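Local coordinates for proteolytically activated form of PPO4 Tyrosinase (Agaricus bisporus var. bisporus H97, PDB 4OUA), which catalyses the o-hydroxylation of monophenols and the oxidation of the resulting o-diphenols to o-quinones, using two copper ions, in the initial step of melanin synthesis, at residues A[30-38]-A[97-108]; A[141-149]-A[160-168]. All coordinates share one frame; numbering follows the deposited sequence.

Contact 1: residues A[30-38]-A[97-108]; sequences LYIRALQAI and YEQILQEAAKGI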
# COMPACT_ATOMS: atom_id res chain seq x y z
N LEU A 30 -6.11 0.46 17.59
CA LEU A 30 -4.67 0.20 17.50
C LEU A 30 -4.07 0.85 16.26
O LEU A 30 -2.93 1.31 16.28
CB LEU A 30 -4.40 -1.30 17.49
CG LEU A 30 -4.55 -2.04 18.82
CD1 LEU A 30 -4.21 -3.51 18.67
CD2 LEU A 30 -3.67 -1.39 19.89
N TYR A 31 -4.85 0.90 15.19
CA TYR A 31 -4.39 1.47 13.93
C TYR A 31 -4.28 2.99 14.03
O TYR A 31 -3.31 3.58 13.57
CB TYR A 31 -5.33 1.08 12.79
CG TYR A 31 -4.78 1.39 11.41
CD1 TYR A 31 -3.86 0.54 10.81
CD2 TYR A 31 -5.19 2.52 10.72
CE1 TYR A 31 -3.35 0.82 9.56
CE2 TYR A 31 -4.69 2.80 9.46
CZ TYR A 31 -3.77 1.95 8.89
OH TYR A 31 -3.26 2.22 7.64
N ILE A 32 -5.28 3.62 14.65
CA ILE A 32 -5.28 5.07 14.83
C ILE A 32 -4.17 5.52 15.77
O ILE A 32 -3.56 6.57 15.57
CB ILE A 32 -6.63 5.56 15.37
CG1 ILE A 32 -7.77 5.17 14.43
CG2 ILE A 32 -6.60 7.07 15.58
CD1 ILE A 32 -7.65 5.77 13.05
N ARG A 33 -3.91 4.71 16.80
CA ARG A 33 -2.85 5.02 17.75
C ARG A 33 -1.47 4.81 17.13
O ARG A 33 -0.60 5.68 17.23
CB ARG A 33 -2.99 4.15 19.00
CG ARG A 33 -4.20 4.48 19.86
CD ARG A 33 -4.16 5.92 20.34
NE ARG A 33 -5.06 6.14 21.47
CZ ARG A 33 -5.28 7.33 22.04
NH1 ARG A 33 -4.67 8.41 21.58
NH2 ARG A 33 -6.11 7.43 23.07
N ALA A 34 -1.27 3.66 16.49
CA ALA A 34 0.02 3.31 15.93
C ALA A 34 0.39 4.20 14.75
O ALA A 34 1.55 4.56 14.56
CB ALA A 34 0.04 1.85 15.51
N LEU A 35 -0.62 4.55 13.95
CA LEU A 35 -0.40 5.41 12.79
C LEU A 35 -0.00 6.82 13.22
O LEU A 35 0.87 7.45 12.62
CB LEU A 35 -1.64 5.45 11.91
CG LEU A 35 -1.54 6.26 10.62
CD1 LEU A 35 -0.36 5.78 9.78
CD2 LEU A 35 -2.83 6.16 9.83
N GLN A 36 -0.66 7.32 14.27
CA GLN A 36 -0.31 8.62 14.83
C GLN A 36 1.08 8.55 15.46
O GLN A 36 1.84 9.51 15.42
CB GLN A 36 -1.35 9.05 15.86
CG GLN A 36 -1.10 10.43 16.46
CD GLN A 36 -1.39 11.55 15.48
OE1 GLN A 36 -2.50 11.66 14.96
NE2 GLN A 36 -0.40 12.39 15.23
N ALA A 37 1.41 7.39 16.02
CA ALA A 37 2.68 7.20 16.70
C ALA A 37 3.86 7.29 15.73
O ALA A 37 4.88 7.92 16.04
CB ALA A 37 2.69 5.86 17.41
N ILE A 38 3.73 6.66 14.57
CA ILE A 38 4.81 6.64 13.59
C ILE A 38 4.85 7.94 12.78
O ILE A 38 5.88 8.29 12.20
CB ILE A 38 4.68 5.45 12.62
CG1 ILE A 38 3.39 5.54 11.81
CG2 ILE A 38 4.74 4.14 13.39
CD1 ILE A 38 3.22 4.42 10.82
N TYR A 97 6.07 -1.80 5.93
CA TYR A 97 5.15 -0.84 6.54
C TYR A 97 4.27 -1.52 7.58
O TYR A 97 4.18 -1.07 8.72
CB TYR A 97 4.28 -0.18 5.48
CG TYR A 97 3.37 0.90 6.03
CD1 TYR A 97 3.83 2.19 6.21
CD2 TYR A 97 2.05 0.62 6.36
CE1 TYR A 97 3.00 3.18 6.71
CE2 TYR A 97 1.22 1.60 6.86
CZ TYR A 97 1.69 2.88 7.03
OH TYR A 97 0.86 3.85 7.53
N GLU A 98 3.63 -2.61 7.17
CA GLU A 98 2.79 -3.41 8.06
C GLU A 98 3.59 -3.90 9.26
O GLU A 98 3.08 -3.94 10.38
CB GLU A 98 2.19 -4.59 7.30
CG GLU A 98 1.27 -5.46 8.13
CD GLU A 98 0.78 -6.68 7.37
OE1 GLU A 98 1.61 -7.37 6.75
OE2 GLU A 98 -0.44 -6.94 7.39
N GLN A 99 4.84 -4.27 9.02
CA GLN A 99 5.74 -4.71 10.08
C GLN A 99 5.99 -3.60 11.09
O GLN A 99 5.71 -3.76 12.28
CB GLN A 99 7.07 -5.19 9.48
CG GLN A 99 8.15 -5.48 10.51
CD GLN A 99 9.50 -5.76 9.87
OE1 GLN A 99 9.57 -6.28 8.76
NE2 GLN A 99 10.57 -5.40 10.56
N ILE A 100 6.52 -2.48 10.61
CA ILE A 100 6.80 -1.33 11.46
C ILE A 100 5.54 -0.82 12.15
O ILE A 100 5.58 -0.41 13.31
CB ILE A 100 7.44 -0.19 10.66
CG1 ILE A 100 8.82 -0.60 10.15
CG2 ILE A 100 7.55 1.07 11.51
CD1 ILE A 100 9.78 -1.01 11.24
N LEU A 101 4.43 -0.84 11.42
CA LEU A 101 3.17 -0.34 11.94
C LEU A 101 2.65 -1.21 13.09
O LEU A 101 2.03 -0.70 14.02
CB LEU A 101 2.12 -0.25 10.83
CG LEU A 101 0.82 0.46 11.21
CD1 LEU A 101 1.12 1.88 11.69
CD2 LEU A 101 -0.12 0.49 10.02
N GLN A 102 2.90 -2.51 13.01
CA GLN A 102 2.51 -3.42 14.08
C GLN A 102 3.38 -3.19 15.31
O GLN A 102 2.88 -3.20 16.44
CB GLN A 102 2.63 -4.88 13.63
CG GLN A 102 2.14 -5.87 14.68
CD GLN A 102 2.63 -7.29 14.43
OE1 GLN A 102 3.78 -7.50 14.02
NE2 GLN A 102 1.77 -8.26 14.69
N GLU A 103 4.67 -3.00 15.08
CA GLU A 103 5.63 -2.80 16.17
C GLU A 103 5.21 -1.64 17.05
O GLU A 103 5.34 -1.69 18.27
CB GLU A 103 7.03 -2.57 15.60
CG GLU A 103 8.14 -2.64 16.64
CD GLU A 103 9.53 -2.59 16.02
OE1 GLU A 103 10.41 -3.34 16.48
OE2 GLU A 103 9.73 -1.79 15.08
N ALA A 104 4.70 -0.58 16.42
CA ALA A 104 4.18 0.56 17.16
C ALA A 104 2.90 0.18 17.89
O ALA A 104 2.64 0.66 18.99
CB ALA A 104 3.93 1.73 16.21
N ALA A 105 2.12 -0.71 17.28
CA ALA A 105 0.85 -1.14 17.85
C ALA A 105 1.05 -2.02 19.08
O ALA A 105 0.17 -2.12 19.93
CB ALA A 105 0.02 -1.87 16.80
N LYS A 106 2.22 -2.65 19.16
CA LYS A 106 2.56 -3.47 20.32
C LYS A 106 2.79 -2.59 21.55
O LYS A 106 2.29 -2.88 22.63
CB LYS A 106 3.79 -4.32 20.04
CG LYS A 106 3.55 -5.49 19.11
CD LYS A 106 4.82 -6.28 18.88
CE LYS A 106 4.57 -7.51 18.02
NZ LYS A 106 5.82 -8.26 17.74
N GLY A 107 3.55 -1.52 21.36
CA GLY A 107 3.80 -0.57 22.42
C GLY A 107 2.52 0.12 22.84
O GLY A 107 2.35 0.50 24.00
N ILE A 108 1.61 0.29 21.89
CA ILE A 108 0.31 0.88 22.16
C ILE A 108 -0.51 -0.04 23.06
O ILE A 108 -1.17 0.41 23.99
CB ILE A 108 -0.47 1.16 20.87
CG1 ILE A 108 0.27 2.19 20.01
CG2 ILE A 108 -1.88 1.64 21.19
CD1 ILE A 108 0.51 3.51 20.71
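The phenol oxygen Tyr97 OH lies among side-chain ends of helix 25-39. Leu35 CD1 comes up at the edge of the Tyr97 ring, 3.2 Å from Tyr97 OH. Ile38 CD1 is also near, 4.1 Å from Tyr97 OH. Leu101 fits as a knob into a hole made by Tyr31, Ala34, Leu35 and Ile38. Its CG is anti to the backbone N (chi1 -171°), which swings the branch into the hole. CD1 of Leu101 then meets Ile38 CD1 at 3.4 Å, while Leu101 CD2 reaches the Tyr31 ring. The backbones come closest at Ala34 and Ala105, and the methyls of Ala34 and Ala104 point across the gap. Ala34 CB lies 3.9 Å from Ala105 CB and 4.0 Å from Ala104 CB. The short side chains let the segment axes approach to 8.3 Å, at an angle of 108°. At the far end, Ile108 CG2 packs 3.5 Å from Arg33 CB and also touches Leu30 CD2. An alanine here would lose CG2 with the rest of the branched chain, and would probably open a gap beside Arg33 CB and Leu30 CD2. Tyr31 OH is hydrogen-bonded to Gln128, and the Tyr97 ring stacks on Trp279 of helix 277-295. Helix 86-109 also carries the copper ligand His90. No hydrogen bond joins the two segments, so shape fit and apolar burial hold these faces together.

Contact 2: residues A[141-149]-A[160-168]; sequences DEIIKLEQV and TVRNPILRY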
# COMPACT_ATOMS: atom_id res chain seq x y z
N ASP A 141 -16.30 6.80 5.92
CA ASP A 141 -16.08 8.18 6.35
C ASP A 141 -14.82 8.31 7.19
O ASP A 141 -14.17 9.36 7.19
CB ASP A 141 -17.29 8.69 7.13
CG ASP A 141 -18.57 8.66 6.31
OD1 ASP A 141 -18.48 8.55 5.07
OD2 ASP A 141 -19.66 8.76 6.91
N GLU A 142 -14.47 7.24 7.90
CA GLU A 142 -13.28 7.23 8.74
C GLU A 142 -12.01 7.45 7.92
O GLU A 142 -10.99 7.88 8.45
CB GLU A 142 -13.18 5.92 9.52
CG GLU A 142 -14.27 5.69 10.55
CD GLU A 142 -15.59 5.27 9.93
OE1 GLU A 142 -15.71 5.33 8.69
OE2 GLU A 142 -16.50 4.88 10.69
N ILE A 143 -12.08 7.14 6.63
CA ILE A 143 -10.91 7.18 5.77
C ILE A 143 -10.81 8.47 4.97
O ILE A 143 -9.71 8.90 4.61
CB ILE A 143 -10.92 5.99 4.79
CG1 ILE A 143 -10.94 4.67 5.56
CG2 ILE A 143 -9.72 6.05 3.86
CD1 ILE A 143 -9.76 4.51 6.50
N ILE A 144 -11.95 9.10 4.70
CA ILE A 144 -11.99 10.19 3.74
C ILE A 144 -12.61 11.48 4.26
O ILE A 144 -12.33 12.56 3.74
CB ILE A 144 -12.76 9.76 2.47
CG1 ILE A 144 -12.53 10.76 1.33
CG2 ILE A 144 -14.24 9.61 2.77
CD1 ILE A 144 -11.08 10.90 0.93
N LYS A 145 -13.45 11.39 5.29
CA LYS A 145 -14.25 12.55 5.71
C LYS A 145 -14.11 12.92 7.19
O LYS A 145 -13.97 14.10 7.52
CB LYS A 145 -15.72 12.30 5.38
CG LYS A 145 -16.64 13.45 5.75
CD LYS A 145 -17.98 13.36 5.02
CE LYS A 145 -18.68 12.05 5.31
NZ LYS A 145 -19.98 11.95 4.58
N LEU A 146 -14.16 11.93 8.07
CA LEU A 146 -14.19 12.20 9.51
C LEU A 146 -12.88 12.79 10.05
O LEU A 146 -11.87 12.10 10.16
CB LEU A 146 -14.51 10.92 10.28
CG LEU A 146 -15.94 10.39 10.13
CD1 LEU A 146 -16.09 9.06 10.86
CD2 LEU A 146 -16.94 11.41 10.65
N GLU A 147 -12.92 14.08 10.40
CA GLU A 147 -11.79 14.75 11.02
C GLU A 147 -11.45 14.13 12.37
O GLU A 147 -10.28 14.01 12.73
CB GLU A 147 -12.07 16.24 11.18
CG GLU A 147 -12.05 17.03 9.89
CD GLU A 147 -10.64 17.21 9.34
OE1 GLU A 147 -9.68 16.97 10.10
OE2 GLU A 147 -10.51 17.59 8.16
N GLN A 148 -12.48 13.75 13.11
CA GLN A 148 -12.31 13.07 14.39
C GLN A 148 -12.91 11.67 14.29
O GLN A 148 -13.91 11.46 13.61
CB GLN A 148 -12.98 13.86 15.52
CG GLN A 148 -12.55 15.32 15.60
CD GLN A 148 -11.24 15.52 16.34
OE1 GLN A 148 -10.89 14.74 17.23
NE2 GLN A 148 -10.50 16.56 15.97
N VAL A 149 -12.28 10.71 14.97
CA VAL A 149 -12.75 9.33 14.93
C VAL A 149 -12.87 8.72 16.33
O VAL A 149 -12.08 9.04 17.22
CB VAL A 149 -11.82 8.44 14.08
CG1 VAL A 149 -11.89 8.84 12.61
CG2 VAL A 149 -10.39 8.51 14.60
N THR A 160 -12.74 10.40 21.26
CA THR A 160 -12.59 10.81 19.87
C THR A 160 -11.31 11.63 19.68
O THR A 160 -11.17 12.71 20.25
CB THR A 160 -13.80 11.63 19.38
OG1 THR A 160 -13.87 12.87 20.10
CG2 THR A 160 -15.09 10.85 19.58
N VAL A 161 -10.39 11.09 18.89
CA VAL A 161 -9.13 11.77 18.62
C VAL A 161 -9.05 12.13 17.14
O VAL A 161 -9.82 11.61 16.33
CB VAL A 161 -7.92 10.89 18.99
CG1 VAL A 161 -8.01 10.47 20.45
CG2 VAL A 161 -7.85 9.68 18.09
N ARG A 162 -8.13 13.02 16.79
CA ARG A 162 -8.00 13.46 15.41
C ARG A 162 -7.58 12.31 14.50
O ARG A 162 -6.81 11.43 14.91
CB ARG A 162 -7.01 14.63 15.29
CG ARG A 162 -5.58 14.30 15.69
CD ARG A 162 -4.74 15.57 15.69
NE ARG A 162 -3.31 15.31 15.87
CZ ARG A 162 -2.76 14.98 17.03
NH1 ARG A 162 -3.51 14.86 18.11
NH2 ARG A 162 -1.45 14.77 17.10
N ASN A 163 -8.09 12.31 13.28
CA ASN A 163 -7.88 11.22 12.34
C ASN A 163 -6.55 11.34 11.60
O ASN A 163 -6.36 12.26 10.80
CB ASN A 163 -9.03 11.17 11.33
CG ASN A 163 -9.08 9.86 10.57
OD1 ASN A 163 -8.13 9.07 10.61
ND2 ASN A 163 -10.19 9.62 9.88
N PRO A 164 -5.62 10.41 11.87
CA PRO A 164 -4.31 10.39 11.21
C PRO A 164 -4.37 9.78 9.81
O PRO A 164 -3.38 9.82 9.08
CB PRO A 164 -3.47 9.52 12.15
CG PRO A 164 -4.46 8.57 12.74
CD PRO A 164 -5.75 9.34 12.88
N ILE A 165 -5.53 9.23 9.45
CA ILE A 165 -5.70 8.58 8.16
C ILE A 165 -5.92 9.58 7.03
O ILE A 165 -5.58 9.32 5.88
CB ILE A 165 -6.87 7.58 8.19
CG1 ILE A 165 -6.63 6.51 9.26
CG2 ILE A 165 -7.07 6.94 6.83
CD1 ILE A 165 -7.71 5.45 9.32
N LEU A 166 -6.49 10.74 7.37
CA LEU A 166 -6.79 11.76 6.37
C LEU A 166 -5.53 12.32 5.71
O LEU A 166 -5.46 12.45 4.49
CB LEU A 166 -7.60 12.90 6.99
CG LEU A 166 -9.03 12.57 7.43
CD1 LEU A 166 -9.77 13.83 7.82
CD2 LEU A 166 -9.78 11.83 6.33
N ARG A 167 -4.53 12.66 6.52
CA ARG A 167 -3.35 13.34 6.01
C ARG A 167 -2.15 13.17 6.93
O ARG A 167 -2.30 12.93 8.13
CB ARG A 167 -3.65 14.83 5.83
CG ARG A 167 -3.97 15.54 7.14
CD ARG A 167 -4.49 16.95 6.91
NE ARG A 167 -5.75 16.97 6.18
CZ ARG A 167 -6.95 16.88 6.75
NH1 ARG A 167 -7.05 16.76 8.07
NH2 ARG A 167 -8.04 16.91 6.00
N TYR A 168 -0.95 13.30 6.36
CA TYR A 168 0.27 13.34 7.16
C TYR A 168 0.78 14.77 7.26
O TYR A 168 0.77 15.52 6.28
CB TYR A 168 1.35 12.45 6.56
CG TYR A 168 2.71 12.65 7.19
CD1 TYR A 168 2.96 12.25 8.49
CD2 TYR A 168 3.74 13.25 6.48
CE1 TYR A 168 4.20 12.44 9.08
CE2 TYR A 168 4.99 13.45 7.06
CZ TYR A 168 5.21 13.03 8.36
OH TYR A 168 6.44 13.22 8.93
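The beta hairpin of strands 148-152 and 158-162 begins and ends in this contact. Val149 and Val161 form an antiparallel hydrogen-bonded pair. Val149 N gives to Val161 O at 3.0 Å, and Val161 N gives to Val149 O at 3.1 Å. Gln148 and Arg162 are the next, non-hydrogen-bonded pair, and their side chains diverge. Asn163 N then donates to Glu147 O at 2.8 Å. The buried Asn163 side chain closes the base. With its CG anti to the backbone N (chi1 -164°), the amide points at the turn after helix 141-144. Its ND2 donates to Leu146 O at 3.0 Å, with the acceptor in the amide plane and the donor in the carbonyl plane. The same ND2 also lies by Glu142 O, though that separation is too short to be trusted. Asn163 OD1 accepts from Ile165 N at 2.9 Å, from above the carbonyl plane. On the side of helix 141-144, Ile143 CD1 meets Ile165 CD1 at 3.6 Å, and Leu166 CD2 packs against the backbone of Ile143 and Ile144. At the outer side, the carboxylate of Glu147 lies nearly coplanar with the Arg167 guanidinium, 13° apart. Their salt bridge is weak, with Glu147 OE1 3.3 Å from Arg167 NH1; the stronger salt bridge of Arg167 NH2 is to Glu199. The bond from Ile165 N to Asn163 OD1, two residues apart, is that of an Asx turn, here directly after the second hairpin strand.

In the fold
Contact 1 is the buried one, with none of its touching residues exposed. Contact 2 is partly buried and has several exposed residues. They hold different elements: contact 1 joins two long helices, and contact 2 joins the base of a hairpin and packs helix 141-144 against the segment that follows its second strand. Helix 25-39 lies between them. One side of it packs on helix 86-109, while Ile32 and Gln36 meet Pro164 and Ile165 of contact 2. Ile32 CD1 lies 3.7 Å from Ile165 CD1. Between the helices the packing is mainly apolar, with no hydrogen bond across, whereas the hairpin base relies on backbone and asparagine hydrogen bonds, with a weak salt bridge at its outer side.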